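PDB 2G3V: CAG pathogenicity island protein 13, which is of unknown function but belongs to the Helicobacter pylori cag pathogenicity island, which encodes a type IV secretion system, and may therefore serve that machinery. Local coordinates for residues N30-T35 with K170-Y175; K53-H56 with A61-K64; V65-N68 with D72-A75; K78-D83 with E138-I143; S94-L99 with G120-F125. All coordinates share one frame; numbering follows the deposited sequence.

Contact 1: residues N30-T35 with K170-Y175; sequences NELLNT and KTIEQY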
# COMPACT_ATOMS: atom_id res chain seq x y z
N ASN A 30 -3.56 18.74 -7.61
CA ASN A 30 -3.13 17.57 -8.35
C ASN A 30 -3.56 17.71 -9.80
O ASN A 30 -4.58 18.31 -10.12
CB ASN A 30 -3.73 16.29 -7.76
CG ASN A 30 -5.14 16.06 -8.21
OD1 ASN A 30 -5.98 16.95 -8.11
ND2 ASN A 30 -5.42 14.86 -8.70
N GLU A 31 -2.74 17.14 -10.67
CA GLU A 31 -2.97 17.17 -12.09
C GLU A 31 -3.15 15.73 -12.53
O GLU A 31 -3.32 14.85 -11.70
CB GLU A 31 -1.76 17.79 -12.79
CG GLU A 31 -0.42 17.32 -12.24
CD GLU A 31 0.68 18.38 -12.33
OE1 GLU A 31 1.01 18.79 -13.47
OE2 GLU A 31 1.20 18.81 -11.28
N LEU A 32 -3.14 15.51 -13.85
CA LEU A 32 -3.27 14.19 -14.42
C LEU A 32 -1.91 13.53 -14.33
O LEU A 32 -0.90 14.21 -14.20
CB LEU A 32 -3.67 14.28 -15.89
CG LEU A 32 -5.13 14.50 -16.27
CD1 LEU A 32 -5.22 14.85 -17.76
CD2 LEU A 32 -5.95 13.23 -15.95
N LEU A 33 -1.88 12.20 -14.37
CA LEU A 33 -0.61 11.48 -14.33
C LEU A 33 -0.20 11.19 -15.76
O LEU A 33 -0.97 10.59 -16.52
CB LEU A 33 -0.77 10.14 -13.59
CG LEU A 33 -0.73 10.11 -12.06
CD1 LEU A 33 -0.98 8.68 -11.59
CD2 LEU A 33 0.62 10.61 -11.55
N ASN A 34 0.99 11.64 -16.15
CA ASN A 34 1.48 11.38 -17.50
C ASN A 34 1.95 9.93 -17.55
O ASN A 34 2.29 9.35 -16.52
CB ASN A 34 2.61 12.35 -17.88
CG ASN A 34 3.85 12.20 -17.00
OD1 ASN A 34 4.50 11.15 -16.99
ND2 ASN A 34 4.19 13.27 -16.28
N THR A 35 1.96 9.36 -18.75
CA THR A 35 2.35 7.97 -18.99
C THR A 35 3.45 7.44 -18.08
O THR A 35 3.30 6.38 -17.46
CB THR A 35 2.79 7.77 -20.47
OG1 THR A 35 1.77 8.26 -21.35
CG2 THR A 35 3.07 6.28 -20.75
N LYS A 170 -13.08 11.65 -17.67
CA LYS A 170 -12.57 12.43 -18.79
C LYS A 170 -11.61 13.53 -18.36
O LYS A 170 -10.60 13.76 -19.02
CB LYS A 170 -13.73 13.04 -19.58
CG LYS A 170 -14.55 12.04 -20.42
CD LYS A 170 -13.73 11.48 -21.58
CE LYS A 170 -14.57 10.53 -22.43
NZ LYS A 170 -13.83 10.02 -23.62
N THR A 171 -11.92 14.20 -17.25
CA THR A 171 -11.06 15.29 -16.79
C THR A 171 -10.76 15.25 -15.31
O THR A 171 -11.49 14.63 -14.53
CB THR A 171 -11.71 16.65 -17.08
OG1 THR A 171 -12.93 16.76 -16.34
CG2 THR A 171 -11.99 16.82 -18.57
N ILE A 172 -9.69 15.93 -14.91
CA ILE A 172 -9.31 16.02 -13.50
C ILE A 172 -10.36 16.81 -12.74
O ILE A 172 -10.43 16.75 -11.52
CB ILE A 172 -7.98 16.78 -13.30
CG1 ILE A 172 -7.86 17.88 -14.38
CG2 ILE A 172 -6.82 15.81 -13.23
CD1 ILE A 172 -7.27 19.18 -13.86
N GLU A 173 -11.16 17.57 -13.47
CA GLU A 173 -12.20 18.37 -12.86
C GLU A 173 -13.22 17.43 -12.22
O GLU A 173 -13.49 17.51 -11.03
CB GLU A 173 -12.87 19.25 -13.91
CG GLU A 173 -11.92 19.95 -14.89
CD GLU A 173 -10.91 20.86 -14.20
OE1 GLU A 173 -11.15 21.24 -13.04
OE2 GLU A 173 -9.89 21.20 -14.85
N GLN A 174 -13.81 16.54 -13.03
CA GLN A 174 -14.79 15.61 -12.50
C GLN A 174 -14.18 14.81 -11.35
O GLN A 174 -14.72 14.75 -10.25
CB GLN A 174 -15.29 14.66 -13.60
CG GLN A 174 -15.93 13.34 -13.09
CD GLN A 174 -17.13 13.55 -12.15
OE1 GLN A 174 -17.03 14.22 -11.12
NE2 GLN A 174 -18.26 12.95 -12.50
N TYR A 175 -13.02 14.21 -11.61
CA TYR A 175 -12.37 13.41 -10.59
C TYR A 175 -12.21 14.17 -9.28
O TYR A 175 -12.59 13.68 -8.22
CB TYR A 175 -10.99 12.98 -11.08
CG TYR A 175 -10.36 11.93 -10.22
CD1 TYR A 175 -10.95 10.66 -10.09
CD2 TYR A 175 -9.21 12.20 -9.50
CE1 TYR A 175 -10.39 9.70 -9.26
CE2 TYR A 175 -8.64 11.24 -8.67
CZ TYR A 175 -9.23 10.01 -8.55
OH TYR A 175 -8.68 9.09 -7.69

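Contact 2: residues K53-H56 with A61-K64; sequences KQMH and ALDK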
# COMPACT_ATOMS: atom_id res chain seq x y z
N LYS A 53 6.01 -10.79 -0.74
CA LYS A 53 6.02 -12.22 -0.98
C LYS A 53 7.32 -12.84 -0.44
O LYS A 53 7.29 -13.90 0.18
CB LYS A 53 5.90 -12.52 -2.47
CG LYS A 53 6.21 -13.96 -2.83
CD LYS A 53 5.87 -14.28 -4.26
CE LYS A 53 4.37 -14.16 -4.47
NZ LYS A 53 3.92 -14.63 -5.82
N GLN A 54 8.44 -12.17 -0.67
CA GLN A 54 9.74 -12.65 -0.22
C GLN A 54 9.87 -12.72 1.30
O GLN A 54 10.68 -13.48 1.83
CB GLN A 54 10.85 -11.77 -0.79
CG GLN A 54 11.50 -12.32 -2.06
CD GLN A 54 12.29 -13.60 -1.81
OE1 GLN A 54 11.73 -14.71 -1.72
NE2 GLN A 54 13.61 -13.46 -1.68
N MSE A 55 9.06 -11.96 2.02
CA MSE A 55 9.19 -12.01 3.46
C MSE A 55 8.63 -13.31 4.04
O MSE A 55 9.32 -14.04 4.76
CB MSE A 55 8.52 -10.78 4.07
CG MSE A 55 9.09 -9.46 3.57
SE MSE A 55 10.96 -9.22 3.98
CE MSE A 55 10.80 -8.90 5.83
N HIS A 56 7.38 -13.62 3.71
CA HIS A 56 6.74 -14.83 4.20
C HIS A 56 7.20 -16.10 3.47
O HIS A 56 7.06 -17.21 3.99
CB HIS A 56 5.21 -14.69 4.13
CG HIS A 56 4.66 -14.71 2.73
ND1 HIS A 56 4.85 -15.77 1.86
CD2 HIS A 56 3.89 -13.82 2.06
CE1 HIS A 56 4.22 -15.52 0.72
NE2 HIS A 56 3.63 -14.35 0.82
N ALA A 61 15.19 -14.19 4.28
CA ALA A 61 14.82 -12.84 3.84
C ALA A 61 14.17 -12.01 4.93
O ALA A 61 14.54 -10.84 5.11
CB ALA A 61 13.90 -12.91 2.63
N LEU A 62 13.22 -12.59 5.65
CA LEU A 62 12.54 -11.86 6.71
C LEU A 62 13.43 -11.48 7.88
O LEU A 62 13.33 -10.36 8.41
CB LEU A 62 11.37 -12.68 7.24
CG LEU A 62 10.69 -12.17 8.52
CD1 LEU A 62 10.06 -10.82 8.27
CD2 LEU A 62 9.64 -13.17 8.94
N ASP A 63 14.30 -12.40 8.29
CA ASP A 63 15.18 -12.10 9.42
C ASP A 63 16.21 -11.07 9.00
O ASP A 63 16.61 -10.20 9.80
CB ASP A 63 15.91 -13.36 9.89
CG ASP A 63 16.79 -13.07 11.10
OD1 ASP A 63 16.26 -13.07 12.22
OD2 ASP A 63 18.01 -12.83 10.92
N LYS A 64 16.63 -11.17 7.75
CA LYS A 64 17.63 -10.28 7.19
C LYS A 64 17.11 -8.85 7.07
O LYS A 64 17.88 -7.89 7.21
CB LYS A 64 18.10 -10.79 5.82
CG LYS A 64 18.98 -9.80 5.11
CD LYS A 64 19.21 -10.17 3.66
CE LYS A 64 19.74 -8.95 2.90
NZ LYS A 64 18.78 -7.81 2.97

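Contact 3: residues V65-N68 with D72-A75; sequences VLRN and DYRA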
# COMPACT_ATOMS: atom_id res chain seq x y z
N VAL A 65 15.82 -8.72 6.80
CA VAL A 65 15.22 -7.39 6.68
C VAL A 65 15.01 -6.75 8.07
O VAL A 65 15.21 -5.54 8.24
CB VAL A 65 13.87 -7.46 5.88
CG1 VAL A 65 13.13 -6.13 5.93
CG2 VAL A 65 14.15 -7.84 4.42
N LEU A 66 14.65 -7.57 9.05
CA LEU A 66 14.43 -7.10 10.41
C LEU A 66 15.71 -6.57 11.09
O LEU A 66 15.66 -5.63 11.88
CB LEU A 66 13.78 -8.21 11.25
CG LEU A 66 12.28 -8.40 10.94
CD1 LEU A 66 11.69 -9.53 11.73
CD2 LEU A 66 11.55 -7.09 11.25
N ARG A 67 16.85 -7.16 10.75
CA ARG A 67 18.14 -6.77 11.30
C ARG A 67 18.63 -5.44 10.73
O ARG A 67 19.34 -4.68 11.40
CB ARG A 67 19.20 -7.85 11.04
CG ARG A 67 19.03 -9.14 11.83
CD ARG A 67 20.20 -10.07 11.59
NE ARG A 67 20.07 -11.37 12.25
CZ ARG A 67 20.28 -11.59 13.54
NH1 ARG A 67 20.64 -10.60 14.35
NH2 ARG A 67 20.16 -12.82 14.03
N ASN A 68 18.26 -5.17 9.49
CA ASN A 68 18.69 -3.95 8.83
C ASN A 68 17.70 -2.81 8.84
O ASN A 68 18.07 -1.68 8.55
CB ASN A 68 19.09 -4.27 7.40
CG ASN A 68 20.37 -5.05 7.32
OD1 ASN A 68 21.43 -4.55 7.66
ND2 ASN A 68 20.28 -6.30 6.90
N ASP A 72 16.02 -1.61 16.69
CA ASP A 72 16.45 -2.62 17.64
C ASP A 72 15.91 -3.98 17.20
O ASP A 72 14.77 -4.32 17.50
CB ASP A 72 15.91 -2.30 19.04
CG ASP A 72 16.54 -3.15 20.11
OD1 ASP A 72 16.80 -4.34 19.84
OD2 ASP A 72 16.77 -2.62 21.22
N TYR A 73 16.72 -4.73 16.47
CA TYR A 73 16.31 -6.06 16.02
C TYR A 73 16.12 -6.91 17.27
O TYR A 73 15.12 -7.61 17.43
CB TYR A 73 17.40 -6.65 15.13
CG TYR A 73 17.32 -8.14 14.90
CD1 TYR A 73 16.47 -8.68 13.93
CD2 TYR A 73 18.13 -9.01 15.63
CE1 TYR A 73 16.44 -10.06 13.69
CE2 TYR A 73 18.11 -10.38 15.40
CZ TYR A 73 17.26 -10.90 14.43
OH TYR A 73 17.26 -12.26 14.21
N ARG A 74 17.08 -6.82 18.18
CA ARG A 74 17.06 -7.54 19.45
C ARG A 74 15.64 -7.75 20.00
O ARG A 74 15.11 -8.85 19.98
CB ARG A 74 17.87 -6.74 20.48
CG ARG A 74 18.09 -7.44 21.81
CD ARG A 74 18.29 -6.45 22.96
NE ARG A 74 17.04 -6.01 23.56
CZ ARG A 74 16.10 -6.82 24.04
NH1 ARG A 74 14.98 -6.32 24.58
NH2 ARG A 74 16.26 -8.13 23.97
N ALA A 75 15.06 -6.66 20.48
CA ALA A 75 13.74 -6.60 21.12
C ALA A 75 12.55 -6.99 20.25
O ALA A 75 11.55 -7.48 20.75
CB ALA A 75 13.52 -5.18 21.65

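Contact 4: residues K78-D83 with E138-I143; sequences KSIGVD and EMDSQI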
# COMPACT_ATOMS: atom_id res chain seq x y z
N LYS A 78 11.81 -10.68 20.29
CA LYS A 78 11.28 -11.10 21.58
C LYS A 78 9.87 -10.55 21.79
O LYS A 78 8.94 -11.28 22.11
CB LYS A 78 12.20 -10.59 22.71
CG LYS A 78 13.61 -11.18 22.68
CD LYS A 78 13.61 -12.67 23.01
CE LYS A 78 14.95 -13.32 22.69
NZ LYS A 78 15.21 -13.38 21.22
N SER A 79 9.72 -9.24 21.58
CA SER A 79 8.42 -8.61 21.76
C SER A 79 7.40 -8.99 20.69
O SER A 79 6.24 -9.27 20.99
CB SER A 79 8.59 -7.10 21.78
OG SER A 79 9.61 -6.71 22.69
N ILE A 80 7.82 -9.01 19.43
CA ILE A 80 6.89 -9.32 18.35
C ILE A 80 7.11 -10.68 17.68
O ILE A 80 6.18 -11.46 17.56
CB ILE A 80 6.93 -8.18 17.30
CG1 ILE A 80 6.77 -6.83 18.02
CG2 ILE A 80 5.79 -8.33 16.30
CD1 ILE A 80 7.06 -5.61 17.18
N GLY A 81 8.34 -10.97 17.25
CA GLY A 81 8.59 -12.25 16.62
C GLY A 81 8.30 -12.29 15.12
O GLY A 81 7.39 -11.63 14.63
N VAL A 82 9.09 -13.09 14.41
CA VAL A 82 8.94 -13.22 12.97
C VAL A 82 7.58 -13.77 12.56
O VAL A 82 7.10 -13.52 11.45
CB VAL A 82 10.02 -14.14 12.39
CG1 VAL A 82 11.37 -13.53 12.60
CG2 VAL A 82 9.93 -15.52 13.04
N ASP A 83 6.97 -14.52 13.46
CA ASP A 83 5.67 -15.13 13.19
C ASP A 83 4.55 -14.12 12.91
O ASP A 83 3.67 -14.38 12.08
CB ASP A 83 5.29 -16.06 14.36
CG ASP A 83 5.72 -15.51 15.72
OD1 ASP A 83 4.94 -14.73 16.32
OD2 ASP A 83 6.83 -15.86 16.19
N GLU A 138 4.63 0.66 18.56
CA GLU A 138 4.04 1.18 17.33
C GLU A 138 3.87 0.06 16.31
O GLU A 138 2.80 -0.12 15.74
CB GLU A 138 4.95 2.25 16.73
CG GLU A 138 4.68 3.66 17.19
CD GLU A 138 5.79 4.61 16.76
OE1 GLU A 138 6.21 4.54 15.57
OE2 GLU A 138 6.22 5.43 17.60
N MSE A 139 4.94 -0.69 16.10
CA MSE A 139 4.91 -1.78 15.12
C MSE A 139 3.90 -2.84 15.50
O MSE A 139 3.15 -3.32 14.65
CB MSE A 139 6.31 -2.40 14.99
CG MSE A 139 6.45 -3.48 13.91
SE MSE A 139 6.24 -2.85 12.09
CE MSE A 139 7.92 -1.92 11.90
N ASP A 140 3.86 -3.20 16.78
CA ASP A 140 2.95 -4.23 17.23
C ASP A 140 1.50 -3.91 16.97
O ASP A 140 0.76 -4.74 16.47
CB ASP A 140 3.16 -4.51 18.72
CG ASP A 140 2.74 -5.91 19.11
OD1 ASP A 140 3.10 -6.88 18.38
OD2 ASP A 140 2.06 -6.06 20.15
N SER A 141 1.08 -2.70 17.32
CA SER A 141 -0.32 -2.33 17.10
C SER A 141 -0.63 -2.09 15.63
O SER A 141 -1.75 -2.33 15.18
CB SER A 141 -0.71 -1.11 17.94
OG SER A 141 0.11 -0.00 17.64
N GLN A 142 0.37 -1.61 14.89
CA GLN A 142 0.16 -1.37 13.47
C GLN A 142 -0.11 -2.72 12.83
O GLN A 142 -1.01 -2.85 12.01
CB GLN A 142 1.40 -0.72 12.86
CG GLN A 142 1.16 -0.11 11.47
CD GLN A 142 2.38 0.60 10.91
OE1 GLN A 142 3.39 -0.03 10.60
NE2 GLN A 142 2.28 1.92 10.77
N ILE A 143 0.67 -3.73 13.23
CA ILE A 143 0.51 -5.08 12.68
C ILE A 143 -0.86 -5.63 13.08
O ILE A 143 -1.55 -6.22 12.26
CB ILE A 143 1.64 -6.00 13.21
CG1 ILE A 143 2.99 -5.54 12.65
CG2 ILE A 143 1.35 -7.45 12.87
CD1 ILE A 143 4.17 -6.37 13.13

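Contact 5: residues S94-L99 with G120-F125; sequences SETMEL and GIFLPF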
# COMPACT_ATOMS: atom_id res chain seq x y z
N SER A 94 -1.13 -10.10 -0.73
CA SER A 94 -2.47 -10.27 -1.26
C SER A 94 -3.06 -8.95 -1.73
O SER A 94 -3.54 -8.83 -2.85
CB SER A 94 -3.39 -10.89 -0.19
OG SER A 94 -2.94 -12.17 0.21
N GLU A 95 -3.02 -7.94 -0.86
CA GLU A 95 -3.57 -6.63 -1.21
C GLU A 95 -2.81 -5.99 -2.37
O GLU A 95 -3.42 -5.36 -3.23
CB GLU A 95 -3.56 -5.70 0.01
CG GLU A 95 -4.33 -6.25 1.20
CD GLU A 95 -5.71 -6.80 0.80
OE1 GLU A 95 -6.50 -6.05 0.17
OE2 GLU A 95 -6.00 -7.97 1.12
N THR A 96 -1.50 -6.14 -2.42
CA THR A 96 -0.76 -5.54 -3.52
C THR A 96 -1.19 -6.21 -4.84
O THR A 96 -1.21 -5.58 -5.90
CB THR A 96 0.78 -5.65 -3.31
OG1 THR A 96 1.16 -7.00 -3.05
CG2 THR A 96 1.20 -4.81 -2.13
N MSE A 97 -1.58 -7.48 -4.74
CA MSE A 97 -2.04 -8.25 -5.89
C MSE A 97 -3.40 -7.76 -6.40
O MSE A 97 -3.61 -7.61 -7.61
CB MSE A 97 -2.16 -9.72 -5.49
CG MSE A 97 -0.94 -10.58 -5.75
SE MSE A 97 -0.85 -11.25 -7.59
CE MSE A 97 -2.38 -12.44 -7.53
N GLU A 98 -4.33 -7.53 -5.48
CA GLU A 98 -5.67 -7.06 -5.83
C GLU A 98 -5.59 -5.67 -6.48
O GLU A 98 -6.25 -5.42 -7.49
CB GLU A 98 -6.56 -7.00 -4.58
CG GLU A 98 -8.06 -6.93 -4.87
CD GLU A 98 -8.57 -8.20 -5.55
OE1 GLU A 98 -8.29 -9.31 -5.03
OE2 GLU A 98 -9.24 -8.08 -6.60
N LEU A 99 -4.79 -4.77 -5.91
CA LEU A 99 -4.62 -3.42 -6.45
C LEU A 99 -4.04 -3.51 -7.87
O LEU A 99 -4.51 -2.84 -8.80
CB LEU A 99 -3.68 -2.59 -5.56
CG LEU A 99 -3.07 -1.27 -6.07
CD1 LEU A 99 -4.16 -0.23 -6.33
CD2 LEU A 99 -2.07 -0.75 -5.06
N GLY A 120 0.46 4.78 0.46
CA GLY A 120 0.57 4.94 1.91
C GLY A 120 0.12 3.74 2.73
O GLY A 120 0.42 3.63 3.92
N ILE A 121 -0.59 2.81 2.11
CA ILE A 121 -1.02 1.63 2.83
C ILE A 121 0.12 0.65 3.00
O ILE A 121 0.20 -0.06 4.00
CB ILE A 121 -2.16 0.94 2.08
CG1 ILE A 121 -3.40 1.82 2.12
CG2 ILE A 121 -2.44 -0.45 2.67
CD1 ILE A 121 -4.55 1.29 1.31
N PHE A 122 1.04 0.63 2.04
CA PHE A 122 2.14 -0.32 2.06
C PHE A 122 3.48 0.18 2.56
O PHE A 122 4.28 -0.62 3.05
CB PHE A 122 2.28 -0.92 0.66
CG PHE A 122 0.97 -1.33 0.04
CD1 PHE A 122 0.31 -2.47 0.46
CD2 PHE A 122 0.35 -0.51 -0.91
CE1 PHE A 122 -0.96 -2.80 -0.03
CE2 PHE A 122 -0.92 -0.82 -1.41
CZ PHE A 122 -1.58 -1.97 -0.96
N LEU A 123 3.73 1.48 2.44
CA LEU A 123 5.00 2.08 2.87
C LEU A 123 5.51 1.77 4.29
O LEU A 123 6.70 1.54 4.48
CB LEU A 123 4.94 3.60 2.65
CG LEU A 123 5.45 4.16 1.31
CD1 LEU A 123 5.36 3.12 0.23
CD2 LEU A 123 4.65 5.40 0.93
N PRO A 124 4.63 1.74 5.30
CA PRO A 124 5.00 1.46 6.70
C PRO A 124 5.66 0.09 6.92
O PRO A 124 6.30 -0.16 7.94
CB PRO A 124 3.67 1.56 7.44
CG PRO A 124 2.93 2.56 6.65
CD PRO A 124 3.21 2.14 5.22
N PHE A 125 5.48 -0.81 5.96
CA PHE A 125 6.04 -2.15 6.05
C PHE A 125 7.07 -2.37 4.95
O PHE A 125 7.56 -3.48 4.78
CB PHE A 125 4.94 -3.21 5.92
CG PHE A 125 4.00 -3.25 7.09
CD1 PHE A 125 4.41 -3.74 8.33
CD2 PHE A 125 2.69 -2.77 6.96
CE1 PHE A 125 3.54 -3.76 9.43
CE2 PHE A 125 1.80 -2.78 8.05
CZ PHE A 125 2.23 -3.27 9.29

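Contact 1: residues N30-T35 with K170-Y175
Ile172 and Leu32 form the apolar part of this surface contact, and the branch methyl CG2 of the isoleucine does the touching. It lies 3.7 Å from Leu32 CG and 3.8 Å from Leu32 CD2, resting against the fork and one methyl of the leucine, whose side chain runs obliquely to that of Ile172. The same Ile172 CG2 approaches the backbone carbon C of Glu31 to 3.7 Å, so one methyl leans on both a peptide group and the side chain that follows it. With chi1 at 33°, Ile172 holds CG1 between its backbone N and carbonyl carbon, some way from a staggered position, which suggests mild strain in the modelled side chain. In this all-helical protein the arrangement lays the loop leading into helix 35-57 against the first turn of helix 172-180, near the end of the modelled chain. Polar bonds cap the two helix starts rather than join the segments. Thr171 is the N-cap of helix 172-180: its OG1 accepts a weak but nearly straight bond from Gln174 N (3.4 Å, 173°), and its carbonyl O takes another weak bond from Tyr175 N. Asn34 caps helix 35-57 in the same way, OD1 accepting from Glu37 N just beyond the segment. The loop is tied instead to Phe111, through backbone bonding with Leu33 and side-chain packing with Leu32.

Contact 2: residues K53-H56 with A61-K64
Met55 and Leu62 bring their CA atoms to within 4.7 Å, one near the end of helix 35-57 and the other in the first turn of helix 59-69, so the two backbones almost meet. Ala61 directs its methyl at the preceding helix, with CB 3.4 Å from Gln54 O. Next to it, Leu62 CB lies 3.5 Å from Met55 O, so the last turn of helix 35-57 offers carbonyl oxygens to two neighbouring beta carbons. Met55, a selenomethionine, has a chain bent at both chi2 (-61°) and chi3 (-72°). The bends carry its end across Leu62 at roughly a right angle, with SE 4.1 Å from Leu62 CA and equally far from Ala61 O. The terminal methyl is modelled too close to the leucine for its exact place to be trusted. Gln54 borders the outer side, its NE2 4.4 Å from Ala61 CB, while its OE1 holds the ND2 of Asn58 by a weak hydrogen bond. Asn58 OD1 in turn accepts from Ala61 N, so this linker residue is bonded to both helices. On the inner side Leu62 packs on Val82 and Lys86 of helix 82-105. The whole is a tight turn between two consecutive helices of an all-alpha fold, in which the chain leaves one helix and starts the next almost at once, with the small Ala61 next to the point of closest backbone approach.

Contact 3: residues V65-N68 with D72-A75
Tyr73 is the centre of this contact, met by Arg67 over one face of its ring and by Leu66 at the edge. Arg67 CG stands over the phenol face, 3.4 Å from the Tyr73 ring centroid and only 15° off its normal, a CH-pi contact. Beyond that point the arginine chain is extended from CG to NE and runs obliquely across the ring toward its hydroxyl end. The exact height and tilt of the guanidinium there are doubtful, because it is modelled too close to the ring carbons. Leu66 approaches from another side: its CB lies at the ring edge, in the ring plane, 3.8 Å from Tyr73 CD1. Tyr73 has CG anti to its own backbone N (chi1 163°), an orientation that sends the ring back from the start of helix 73-79 onto the end of helix 59-69. Asp72, just before it, is the N-cap of helix 73-79, accepting from Ala75 N through OD1, although the place of that oxygen is less certain. The polar ends of Arg67 and Tyr73 are not hydrogen-bonded to each other. Both turn to Asp63, one helical turn before Arg67: Arg67 NE forms a salt bridge with OD2, and Tyr73 OH probably a hydrogen bond with OD1, modelled rather short. One carboxylate would thus engage both side chains and hold the arginine over the ring, and the nearby guanidinium would tend to favour its ionised form.

Contact 4: residues K78-D83 with E138-I143
Ile80 reaches from the short link between two helices onto helix 136-149, where it meets Met139, Asp140 and Ile143. Its end methyl CD1 lies 3.9 Å from Met139 CG, the two side chains crossing at about a right angle. The branch methyl CG2 is 4.1 Å from Ile143 CD1, one turn further along the helix. On another side of Ile80, Asp140 slides past in the opposite direction, and its OD1 rests 3.7 Å from both Ile80 CG1 and Ile80 CG2. That oxygen meets only carbon across this contact; the other, OD2, has a long, weak ion pair with Arg137. Residues 139, 140 and 143 line one side of the helix, whose regular bonding includes Ile143 N to Met139 O at 2.9 Å. Selenomethionine Met139 gives Ile80 only the base of its chain, because bends at chi2 (66°) and chi3 (73°) lead its selenium end away, to Phe125; the side chain also touches Phe85, Met70 and Met134. The chain turns directly after Ile80 at Gly81, which leaves helix 73-79 with a positive phi of 86° and at once serves as the N-cap of helix 82-105. At these angles a beta carbon would press on the carbonyl O of Ile80, a reason for the glycine here. Ile80 also touches Ile136, and Asp140 and Ile143 pack on Lys84. Helix 136-149 therefore covers the corner where helix 73-79 gives way to helix 82-105, while Val82, beyond the glycine, packs on Leu62 and Leu66 of helix 59-69.

Contact 5: residues S94-L99 with G120-F125
Near the middle of the helical bundle, Phe122 of the loop between helices 82-105 and 128-133 is set against three residues of helix 82-105: Glu95, Thr96 and Leu99. Thr96 lies over one face of the ring, its CG2 3.9 Å from the Phe122 centroid and 25° off the normal, a CH-pi contact displaced toward the rim. Ile121 CG2 covers the opposite face, so the ring is held between methyl groups. Glu95 comes to the edge, near the ring plane, with CB 3.9 Å from Phe122 CE1. Its chain then bends at chi2 (-47°), and the carboxylate leads away from the phenylalanine. Leu99 adds a methyl obliquely, CD2 standing 3.8 Å from Phe122 CE2. The threonine can show its methyl to the ring because its chi1 of 53° turns OG1 back onto its own helix, where its single proton can be shared between the carbonyl oxygens of Glu93 and Leu92. On the loop side, Phe125 N bonds to Phe122 O at 3.2 Å, part of the short 3-10 segment 123-125 that follows the aromatic residue. Around this core, Thr96 also packs on His49 and Phe52, and Leu99 on Ile45, all of helix 35-57. This face of helix 82-105 thus packs on both helix 35-57 and the loop, which in turn bonds to helix 136-149 through Ile121 O and Tyr146 OH.

From the N terminus, the first half of contact 1 precedes helix 35-57, and its partner lies near the modelled C terminus, so this long loop encloses all the others. Contacts 2 and 3 follow as short closures, joining helix 35-57 to 59-69 and 59-69 to 73-79; they meet where Asp63 approaches Tyr73 and where Met55 packs on Val65. Contact 4 then opens a wider loop at the next corner and closes it on helix 136-149. Contact 5 nests inside that loop and touches contact 4 where Phe125 packs on Met139 and Ile143. No loops cross. Contacts 2 to 4 cluster at one end, contact 1 lies across the chain's centre from them, and contact 5 occupies the middle.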